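Local coordinates for transcription antitermination protein NusB (Thermotoga maritima, PDB 1TZV) that probably takes part in transcription antitermination of ribosomal RNA operons by binding the boxA sequence, and exists mainly as a monomer in equilibrium with a homodimer, at residues 11-14 and 15-19; 77-80 and 81-84; 89-92 and 93-97. All coordinates share one frame; numbering follows the deposited sequence.

Interaction 1 of 3, residues 11-14 and 15-19; sequences AVFK and ALFQH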
ATOM      1  N   ALA A  11      -1.555  -3.289  -8.826  1.00 14.87           N
ATOM      2  CA  ALA A  11      -1.880  -2.176  -9.734  1.00 15.73           C
ATOM      3  C   ALA A  11      -1.875  -0.867  -8.935  1.00 13.66           C
ATOM      4  O   ALA A  11      -1.426   0.175  -9.427  1.00 14.57           O
ATOM      5  CB  ALA A  11      -3.256  -2.393 -10.391  1.00 16.91           C
ATOM      6  N   VAL A  12      -2.401  -0.918  -7.709  1.00 14.22           N
ATOM      7  CA  VAL A  12      -2.414   0.249  -6.831  1.00 13.61           C
ATOM      8  C   VAL A  12      -0.957   0.656  -6.554  1.00 13.56           C
ATOM      9  O   VAL A  12      -0.591   1.833  -6.667  1.00 14.04           O
ATOM     10  CB  VAL A  12      -3.156  -0.074  -5.500  1.00 13.98           C
ATOM     11  CG1 VAL A  12      -3.028   1.084  -4.555  1.00 14.40           C
ATOM     12  CG2 VAL A  12      -4.626  -0.368  -5.773  1.00 15.49           C
ATOM     13  N   PHE A  13      -0.131  -0.330  -6.213  1.00 12.80           N
ATOM     14  CA  PHE A  13       1.271  -0.049  -5.951  1.00 13.94           C
ATOM     15  C   PHE A  13       1.942   0.553  -7.182  1.00 12.83           C
ATOM     16  O   PHE A  13       2.674   1.528  -7.053  1.00 13.70           O
ATOM     17  CB  PHE A  13       2.021  -1.307  -5.529  1.00 13.04           C
ATOM     18  CG  PHE A  13       3.495  -1.078  -5.399  1.00 13.01           C
ATOM     19  CD1 PHE A  13       4.004  -0.396  -4.305  1.00 13.72           C
ATOM     20  CD2 PHE A  13       4.350  -1.429  -6.426  1.00 13.79           C
ATOM     21  CE1 PHE A  13       5.363  -0.051  -4.246  1.00 14.81           C
ATOM     22  CE2 PHE A  13       5.707  -1.093  -6.381  1.00 15.96           C
ATOM     23  CZ  PHE A  13       6.209  -0.402  -5.288  1.00 16.99           C
ATOM     24  N   LYS A  14       1.705  -0.013  -8.362  0.50 13.94           N
ATOM     25  CA  LYS A  14       2.319   0.534  -9.567  0.50 15.08           C
ATOM     26  C   LYS A  14       1.919   1.980  -9.816  0.50 14.21           C
ATOM     27  O   LYS A  14       2.747   2.780 -10.260  0.50 16.58           O
ATOM     28  CB  LYS A  14       1.977  -0.334 -10.778  0.50 15.66           C
ATOM     29  CG  LYS A  14       2.604  -1.719 -10.720  0.50 20.56           C
ATOM     30  CD  LYS A  14       2.299  -2.531 -11.972  0.50 25.14           C
ATOM     31  CE  LYS A  14       0.810  -2.787 -12.117  0.50 31.04           C
ATOM     32  NZ  LYS A  14       0.481  -3.466 -13.396  0.50 36.19           N
ATOM     33  N   ALA A  15       0.672   2.339  -9.526  1.00 13.40           N
ATOM     34  CA  ALA A  15       0.244   3.725  -9.719  1.00 13.54           C
ATOM     35  C   ALA A  15       1.017   4.630  -8.750  1.00 13.83           C
ATOM     36  O   ALA A  15       1.493   5.697  -9.137  1.00 15.25           O
ATOM     37  CB  ALA A  15      -1.277   3.859  -9.511  1.00 13.98           C
ATOM     38  N   LEU A  16       1.161   4.202  -7.490  1.00 13.01           N
ATOM     39  CA  LEU A  16       1.910   4.976  -6.500  1.00 13.47           C
ATOM     40  C   LEU A  16       3.373   5.122  -6.931  1.00 12.96           C
ATOM     41  O   LEU A  16       3.936   6.205  -6.837  1.00 13.42           O
ATOM     42  CB  LEU A  16       1.864   4.298  -5.118  1.00 13.00           C
ATOM     43  CG  LEU A  16       0.483   4.242  -4.480  1.00 13.47           C
ATOM     44  CD1 LEU A  16       0.540   3.327  -3.273  1.00 15.53           C
ATOM     45  CD2 LEU A  16       0.037   5.620  -4.066  1.00 15.25           C
ATOM     46  N   PHE A  17       3.966   4.023  -7.385  1.00 12.39           N
ATOM     47  CA  PHE A  17       5.363   4.026  -7.838  1.00 13.89           C
ATOM     48  C   PHE A  17       5.537   5.004  -9.010  1.00 13.36           C
ATOM     49  O   PHE A  17       6.437   5.865  -9.002  1.00 15.52           O
ATOM     50  CB  PHE A  17       5.719   2.585  -8.236  1.00 15.02           C
ATOM     51  CG  PHE A  17       7.122   2.399  -8.788  1.00 15.72           C
ATOM     52  CD1 PHE A  17       7.413   2.684 -10.127  1.00 20.57           C
ATOM     53  CD2 PHE A  17       8.121   1.856  -7.988  1.00 16.14           C
ATOM     54  CE1 PHE A  17       8.694   2.423 -10.664  1.00 19.65           C
ATOM     55  CE2 PHE A  17       9.401   1.587  -8.507  1.00 16.38           C
ATOM     56  CZ  PHE A  17       9.686   1.874  -9.851  1.00 20.00           C
ATOM     57  N   GLN A  18       4.684   4.889 -10.017  1.00 14.43           N
ATOM     58  CA  GLN A  18       4.805   5.782 -11.166  1.00 15.65           C
ATOM     59  C   GLN A  18       4.576   7.249 -10.832  1.00 15.40           C
ATOM     60  O   GLN A  18       5.215   8.140 -11.416  1.00 16.27           O
ATOM     61  CB  GLN A  18       3.851   5.334 -12.275  1.00 20.39           C
ATOM     62  CG  GLN A  18       4.253   3.992 -12.868  1.00 22.08           C
ATOM     63  CD  GLN A  18       3.531   3.676 -14.152  1.00 37.22           C
ATOM     64  OE1 GLN A  18       4.156   3.330 -15.156  1.00 53.13           O
ATOM     65  NE2 GLN A  18       2.209   3.788 -14.135  1.00 37.88           N
ATOM     66  N   HIS A  19       3.700   7.535  -9.872  1.00 15.75           N
ATOM     67  CA  HIS A  19       3.436   8.906  -9.529  1.00 15.09           C
ATOM     68  C   HIS A  19       4.670   9.616  -8.981  1.00 16.43           C
ATOM     69  O   HIS A  19       4.787  10.846  -9.098  1.00 16.33           O
ATOM     70  CB  HIS A  19       2.282   9.018  -8.519  1.00 16.44           C
ATOM     71  CG  HIS A  19       1.877  10.432  -8.240  1.00 15.44           C
ATOM     72  ND1 HIS A  19       2.342  11.142  -7.157  1.00 18.87           N
ATOM     73  CD2 HIS A  19       1.079  11.281  -8.935  1.00 17.95           C
ATOM     74  CE1 HIS A  19       1.841  12.369  -7.188  1.00 20.25           C
ATOM     75  NE2 HIS A  19       1.073  12.474  -8.254  1.00 20.62           N
TER

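Interaction 2 of 3, residues 77-80 and 81-84; sequences LSVV and DRNV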
ATOM      1  N   LEU A  77      13.354   6.920   2.427  1.00 16.22           N
ATOM      2  CA  LEU A  77      13.171   5.531   2.047  1.00 15.03           C
ATOM      3  C   LEU A  77      13.053   5.491   0.524  1.00 13.90           C
ATOM      4  O   LEU A  77      12.819   6.518  -0.128  1.00 15.73           O
ATOM      5  CB  LEU A  77      11.874   4.958   2.646  1.00 14.89           C
ATOM      6  CG  LEU A  77      11.824   4.827   4.171  1.00 16.74           C
ATOM      7  CD1 LEU A  77      10.412   4.388   4.594  1.00 17.15           C
ATOM      8  CD2 LEU A  77      12.868   3.833   4.640  1.00 19.28           C
ATOM      9  N   SER A  78      13.215   4.299  -0.026  1.00 13.70           N
ATOM     10  CA  SER A  78      13.086   4.136  -1.466  1.00 13.58           C
ATOM     11  C   SER A  78      11.632   4.321  -1.873  1.00 14.70           C
ATOM     12  O   SER A  78      10.710   4.238  -1.041  1.00 15.05           O
ATOM     13  CB  SER A  78      13.519   2.748  -1.889  1.00 14.77           C
ATOM     14  OG  SER A  78      12.550   1.778  -1.452  1.00 15.77           O
ATOM     15  N   VAL A  79      11.416   4.584  -3.154  0.50 15.19           N
ATOM     16  CA  VAL A  79      10.061   4.757  -3.645  0.50 16.04           C
ATOM     17  C   VAL A  79       9.252   3.480  -3.358  0.50 14.39           C
ATOM     18  O   VAL A  79       8.050   3.557  -3.085  0.50 15.77           O
ATOM     19  CB  VAL A  79      10.032   5.081  -5.172  0.50 15.24           C
ATOM     20  CG1 VAL A  79      10.633   6.468  -5.432  0.50 18.11           C
ATOM     21  CG2 VAL A  79      10.802   4.020  -5.954  0.50 19.92           C
ATOM     22  N   VAL A  80       9.897   2.318  -3.402  1.00 12.93           N
ATOM     23  CA  VAL A  80       9.184   1.078  -3.134  1.00 12.76           C
ATOM     24  C   VAL A  80       8.761   0.983  -1.675  1.00 12.56           C
ATOM     25  O   VAL A  80       7.576   0.762  -1.375  1.00 12.98           O
ATOM     26  CB  VAL A  80      10.024  -0.148  -3.461  1.00 12.75           C
ATOM     27  CG1 VAL A  80       9.270  -1.423  -3.059  1.00 14.96           C
ATOM     28  CG2 VAL A  80      10.358  -0.171  -4.963  1.00 15.92           C
ATOM     29  N   ASP A  81       9.692   1.156  -0.741  1.00 12.89           N
ATOM     30  CA  ASP A  81       9.333   1.002   0.663  1.00 14.32           C
ATOM     31  C   ASP A  81       8.346   2.056   1.147  1.00 13.44           C
ATOM     32  O   ASP A  81       7.422   1.747   1.908  1.00 14.18           O
ATOM     33  CB  ASP A  81      10.600   0.998   1.511  1.00 13.46           C
ATOM     34  CG  ASP A  81      11.453  -0.228   1.260  1.00 16.09           C
ATOM     35  OD1 ASP A  81      10.909  -1.225   0.729  1.00 16.91           O
ATOM     36  OD2 ASP A  81      12.658  -0.177   1.613  1.00 17.48           O
ATOM     37  N   ARG A  82       8.518   3.304   0.736  1.00 13.78           N
ATOM     38  CA  ARG A  82       7.596   4.355   1.140  1.00 12.96           C
ATOM     39  C   ARG A  82       6.172   4.040   0.678  1.00 12.62           C
ATOM     40  O   ARG A  82       5.194   4.145   1.450  1.00 14.14           O
ATOM     41  CB  ARG A  82       8.053   5.703   0.533  1.00 12.79           C
ATOM     42  CG  ARG A  82       7.003   6.829   0.600  1.00 14.56           C
ATOM     43  CD  ARG A  82       7.587   8.219   0.283  1.00 14.73           C
ATOM     44  NE  ARG A  82       8.246   8.258  -1.018  1.00 14.77           N
ATOM     45  CZ  ARG A  82       9.557   8.152  -1.192  1.00 15.67           C
ATOM     46  NH1 ARG A  82      10.045   8.175  -2.419  1.00 17.20           N
ATOM     47  NH2 ARG A  82      10.380   8.067  -0.152  1.00 16.69           N
ATOM     48  N   ASN A  83       6.033   3.620  -0.571  1.00 13.24           N
ATOM     49  CA  ASN A  83       4.698   3.356  -1.084  1.00 13.45           C
ATOM     50  C   ASN A  83       4.104   2.026  -0.630  1.00 11.47           C
ATOM     51  O   ASN A  83       2.876   1.920  -0.498  1.00 12.93           O
ATOM     52  CB  ASN A  83       4.702   3.583  -2.589  1.00 12.64           C
ATOM     53  CG  ASN A  83       4.894   5.048  -2.916  1.00 12.39           C
ATOM     54  OD1 ASN A  83       5.971   5.481  -3.396  1.00 16.59           O
ATOM     55  ND2 ASN A  83       3.919   5.835  -2.592  1.00 11.44           N
ATOM     56  N   VAL A  84       4.938   1.035  -0.355  1.00 12.82           N
ATOM     57  CA  VAL A  84       4.413  -0.208   0.207  1.00 13.28           C
ATOM     58  C   VAL A  84       3.868   0.153   1.607  1.00 12.44           C
ATOM     59  O   VAL A  84       2.784  -0.315   1.989  1.00 12.48           O
ATOM     60  CB  VAL A  84       5.510  -1.287   0.348  1.00 13.30           C
ATOM     61  CG1 VAL A  84       5.034  -2.427   1.295  1.00 14.23           C
ATOM     62  CG2 VAL A  84       5.818  -1.861  -1.019  1.00 14.94           C
TER
HETATM   63  O   HOH W   1      12.858   8.111  -2.941  1.00 20.06           O
HETATM   64  O   HOH W   2      14.127   2.076   1.515  1.00 19.27           O

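Interaction 3 of 3, residues 89-92 and 93-97; sequences TYEL and LFEKD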
ATOM      1  N   THR A  89      -0.652   0.578   5.123  1.00 12.90           N
ATOM      2  CA  THR A  89      -1.273   1.321   6.227  1.00 14.29           C
ATOM      3  C   THR A  89      -2.714   1.656   5.839  1.00 14.31           C
ATOM      4  O   THR A  89      -3.639   1.502   6.656  1.00 15.85           O
ATOM      5  CB  THR A  89      -0.446   2.580   6.555  1.00 14.31           C
ATOM      6  OG1 THR A  89       0.846   2.156   6.999  1.00 14.64           O
ATOM      7  CG2 THR A  89      -1.084   3.404   7.698  1.00 13.94           C
ATOM      8  N   TYR A  90      -2.932   2.075   4.599  1.00 14.26           N
ATOM      9  CA  TYR A  90      -4.272   2.356   4.126  1.00 15.14           C
ATOM     10  C   TYR A  90      -5.125   1.096   4.267  1.00 14.75           C
ATOM     11  O   TYR A  90      -6.245   1.134   4.788  1.00 16.82           O
ATOM     12  CB  TYR A  90      -4.243   2.770   2.646  1.00 14.28           C
ATOM     13  CG  TYR A  90      -5.623   2.699   2.026  1.00 14.49           C
ATOM     14  CD1 TYR A  90      -6.590   3.687   2.301  1.00 16.37           C
ATOM     15  CD2 TYR A  90      -6.020   1.571   1.309  1.00 14.18           C
ATOM     16  CE1 TYR A  90      -7.915   3.527   1.885  1.00 17.39           C
ATOM     17  CE2 TYR A  90      -7.349   1.404   0.892  1.00 17.68           C
ATOM     18  CZ  TYR A  90      -8.278   2.386   1.194  1.00 18.32           C
ATOM     19  OH  TYR A  90      -9.602   2.199   0.845  1.00 20.18           O
ATOM     20  N   GLU A  91      -4.614  -0.033   3.791  1.00 14.50           N
ATOM     21  CA  GLU A  91      -5.367  -1.271   3.841  1.00 16.14           C
ATOM     22  C   GLU A  91      -5.667  -1.686   5.285  1.00 16.54           C
ATOM     23  O   GLU A  91      -6.803  -2.091   5.601  1.00 17.77           O
ATOM     24  CB  GLU A  91      -4.606  -2.373   3.090  1.00 13.96           C
ATOM     25  CG  GLU A  91      -5.423  -3.622   2.895  1.00 16.59           C
ATOM     26  CD  GLU A  91      -4.688  -4.635   2.048  1.00 17.27           C
ATOM     27  OE1 GLU A  91      -3.977  -5.485   2.627  1.00 20.28           O
ATOM     28  OE2 GLU A  91      -4.802  -4.578   0.818  1.00 16.85           O
ATOM     29  N   LEU A  92      -4.672  -1.594   6.148  1.00 15.50           N
ATOM     30  CA  LEU A  92      -4.827  -1.916   7.571  1.00 17.22           C
ATOM     31  C   LEU A  92      -5.959  -1.093   8.216  1.00 17.05           C
ATOM     32  O   LEU A  92      -6.843  -1.629   8.913  1.00 18.86           O
ATOM     33  CB  LEU A  92      -3.535  -1.572   8.300  1.00 19.36           C
ATOM     34  CG  LEU A  92      -2.689  -2.461   9.193  1.00 44.58           C
ATOM     35  CD1 LEU A  92      -1.229  -2.382   8.753  1.00 34.03           C
ATOM     36  CD2 LEU A  92      -2.818  -1.974  10.624  1.00 41.14           C
ATOM     37  N   LEU A  93      -5.943   0.212   7.988  1.00 16.78           N
ATOM     38  CA  LEU A  93      -6.921   1.098   8.607  1.00 17.92           C
ATOM     39  C   LEU A  93      -8.305   1.125   7.999  1.00 22.34           C
ATOM     40  O   LEU A  93      -9.302   1.215   8.733  1.00 21.75           O
ATOM     41  CB  LEU A  93      -6.397   2.535   8.585  1.00 18.99           C
ATOM     42  CG  LEU A  93      -5.119   2.852   9.347  1.00 20.23           C
ATOM     43  CD1 LEU A  93      -4.665   4.261   8.974  1.00 23.12           C
ATOM     44  CD2 LEU A  93      -5.380   2.721  10.842  1.00 24.66           C
ATOM     45  N   PHE A  94      -8.384   1.027   6.678  1.00 18.67           N
ATOM     46  CA  PHE A  94      -9.640   1.221   5.972  1.00 19.92           C
ATOM     47  C   PHE A  94     -10.329   0.084   5.272  1.00 22.17           C
ATOM     48  O   PHE A  94     -11.523   0.180   4.961  1.00 24.59           O
ATOM     49  CB  PHE A  94      -9.438   2.353   4.961  1.00 20.72           C
ATOM     50  CG  PHE A  94      -9.061   3.658   5.593  1.00 20.88           C
ATOM     51  CD1 PHE A  94     -10.022   4.423   6.240  1.00 28.82           C
ATOM     52  CD2 PHE A  94      -7.745   4.110   5.583  1.00 21.33           C
ATOM     53  CE1 PHE A  94      -9.676   5.622   6.867  1.00 33.37           C
ATOM     54  CE2 PHE A  94      -7.389   5.305   6.206  1.00 23.00           C
ATOM     55  CZ  PHE A  94      -8.359   6.062   6.854  1.00 26.16           C
ATOM     56  N   GLU A  95      -9.600  -0.977   4.982  1.00 17.90           N
ATOM     57  CA  GLU A  95     -10.207  -2.088   4.294  1.00 21.48           C
ATOM     58  C   GLU A  95     -10.534  -3.134   5.342  1.00 24.19           C
ATOM     59  O   GLU A  95      -9.715  -3.976   5.694  1.00 22.82           O
ATOM     60  CB  GLU A  95      -9.257  -2.605   3.210  1.00 19.80           C
ATOM     61  CG  GLU A  95      -9.044  -1.554   2.110  1.00 19.69           C
ATOM     62  CD  GLU A  95     -10.285  -1.333   1.253  1.00 19.58           C
ATOM     63  OE1 GLU A  95     -10.465  -0.240   0.692  1.00 20.33           O
ATOM     64  OE2 GLU A  95     -11.089  -2.281   1.125  1.00 25.20           O
ATOM     65  N   LYS A  96     -11.747  -3.044   5.874  0.50 32.44           N
ATOM     66  CA  LYS A  96     -12.188  -3.999   6.864  0.50 34.72           C
ATOM     67  C   LYS A  96     -12.508  -5.257   6.088  0.50 35.89           C
ATOM     68  O   LYS A  96     -13.024  -5.176   4.978  0.50 48.19           O
ATOM     69  CB  LYS A  96     -13.441  -3.494   7.588  0.50 35.46           C
ATOM     70  CG  LYS A  96     -13.243  -2.205   8.389  0.50 37.38           C
ATOM     71  CD  LYS A  96     -11.991  -2.241   9.271  0.50 42.88           C
ATOM     72  CE  LYS A  96     -11.742  -3.632   9.839  0.50 39.45           C
ATOM     73  NZ  LYS A  96     -11.347  -3.657  11.265  0.50 51.65           N
ATOM     74  N   ASP A  97     -12.186  -6.404   6.676  1.00 31.61           N
ATOM     75  CA  ASP A  97     -12.419  -7.727   6.071  1.00 29.43           C
ATOM     76  C   ASP A  97     -11.091  -8.388   5.717  1.00 29.19           C
ATOM     77  O   ASP A  97     -11.035  -9.597   5.513  1.00 37.14           O
ATOM     78  CB  ASP A  97     -13.290  -7.675   4.807  1.00 32.75           C
ATOM     79  CG  ASP A  97     -12.474  -7.497   3.541  1.00 45.31           C
ATOM     80  OD1 ASP A  97     -12.034  -8.518   2.968  1.00 52.40           O
ATOM     81  OD2 ASP A  97     -12.255  -6.339   3.125  1.00 41.67           O
TER

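Interaction 1 of 3, residues 11-14 and 15-19
Phe13 and Phe17 meet one helical turn apart on helix 5-19, with CZ of Phe13 4.0 Å from CD2 of Phe17. The CB of Phe17 sits over one face of the Phe13 ring, at 4.1 Å from CE2 of Phe13, while the two side chains run obliquely to each other. Their i to i+4 spacing puts them on one flank of the helix, and a shared first torsion, CG opposite the main-chain N (chi1 174° in Phe13 and 178° in Phe17), sends both rings off in the same sense. On the neighbouring flank Val12 and Leu16 make a looser apolar pair, CG1 of Val12 being 4.4 Å from CD1 of Leu16; CG of Leu16 lies closer to the carbonyl of Val12, at 3.4 Å from its O. Further round, CG of Gln18 comes within 3.2 Å of the O of Lys14, and that same oxygen accepts the amide N of Gln18 at 2.9 Å. Four successive i to i+4 bonds, from Ala15 to Gln18, fix the backbone from which these side chains project; the one from Phe17 N to Phe13 O is the shortest at 2.8 Å. Farther out, Val12 reaches helix 41-56 through Ala47, Tyr50, Ile51 and Ile54, and Phe13 packs on Leu87 and meets the ring of Tyr114. Val12, Phe13 and Leu16 thus bring hydrocarbon to the interior of this all-helical NusB fold, whereas Lys14 and Gln18, only partly exposed, lay their chains against helix 27-34, both on Ile34 and Gln18 also on Ile30.

Interaction 2 of 3, residues 77-80 and 81-84
Asp81 gives its backbone N to OG of Ser78 at 3.0 Å, in an almost straight bond (177° at the hydrogen). Its carboxylate is tied by a water to the N of Ser78; the water donates to OD2 of Asp81 at 2.7 Å and accepts from the Ser78 amide. Arg82 comes next, with its N bonded to the O of Ser78. CG of Arg82 lies opposite the main-chain N (chi1 166°) and the chain bends at chi3, 56°, which turns the guanidinium back toward the residues before the helix. There NH2 of Arg82 reaches the O of Leu77 at 2.9 Å in a bent bond: the nitrogen comes from above the carbonyl plane, and the oxygen is itself tilted out of the guanidinium plane. The carbonyl O of Ser78 lies over one face of the guanidinium, toward its rim. A second water, in the plane of the group, accepts from NH1 of Arg82 and donates to the same Leu77 O. In the conformer modelled, CG1 of Val79 meets the group obliquely, 3.5 Å from NH1 of Arg82. NE of Arg82 forms a salt bridge with Glu20, and NH2 also bonds Leu74 O. This is the N-terminal end of helix 79-94 in the all-helical NusB fold: Ser78 is the N-cap, and its hydroxyl takes up an amide of the first turn. Asn83 continues the helix with its N on the O of Val79, at 3.2 Å, and its side chain packs on Leu16. Val84 lies alongside Val80, pointing the same way, with CG2 of Val84 4.0 Å from CG1 of Val80; Ala107 and Ile110 of helix 100-114 pack on Val84.

Interaction 3 of 3, residues 89-92 and 93-97
Tyr90 reaches forward to touch Phe94 and Glu95 at the C-terminal end of helix 79-94, in the all-helical NusB fold, where Glu95 is the first residue to leave helical geometry. The backbone N of Glu95 still reaches O of Glu91 at 3.1 Å, whose carboxylate is taken by Arg9, Tyr50 and Thr103. Thr89 and Leu93 lie side by side, CG2 of Thr89 being 3.9 Å from CD1 of Leu93. From CB of Tyr90 the ring swings away from the main-chain N (chi1 164°), which brings it against the Phe94 side chain, whose CD2 and CB lie off its plane: CD1 of Tyr90 is 3.5 Å from CD2 of Phe94, and CE1 of Tyr90 is 3.6 Å from CB of Phe94. The two ring planes are near parallel, at 23°, but offset so much, with centroids 5.5 Å apart, that little of one ring faces the other. Tyr50 and Ile54 of helix 41-56 also touch the Tyr90 ring. CE2 of Tyr90 meets CG of Glu95 at 3.6 Å, that carbon sitting off the ring plane on the same side as Phe94. Glu95 folds at chi2 (-70°), bringing OE1 round to the ring edge, where Arg49 also holds it in a salt bridge. At the tip, OH of Tyr90 donates to OE1 of Glu95 at 2.6 Å, using the anti lone pair of the carboxylate oxygen.

Interactions 1 and 2 touch directly, their centres about 11 Å apart, where helix 5-19 lies against the start of helix 79-94. CE1 of Phe13 packs 3.7 Å from CG2 of Val84, and in the conformer of Val79 modelled here CE2 of Phe17 is 3.8 Å from CG2 of Val79, so both phenylalanines of interaction 1 reach interaction 2. Interactions 2 and 3 belong to the same helix but to its two ends, centres about 18 Å apart and nearest atoms about 5 Å apart, without touching. Interaction 3 is likewise about 18 Å from interaction 1, centre to centre, on the opposite side of the chain's centre. Helix 79-94 thus connects the two regions.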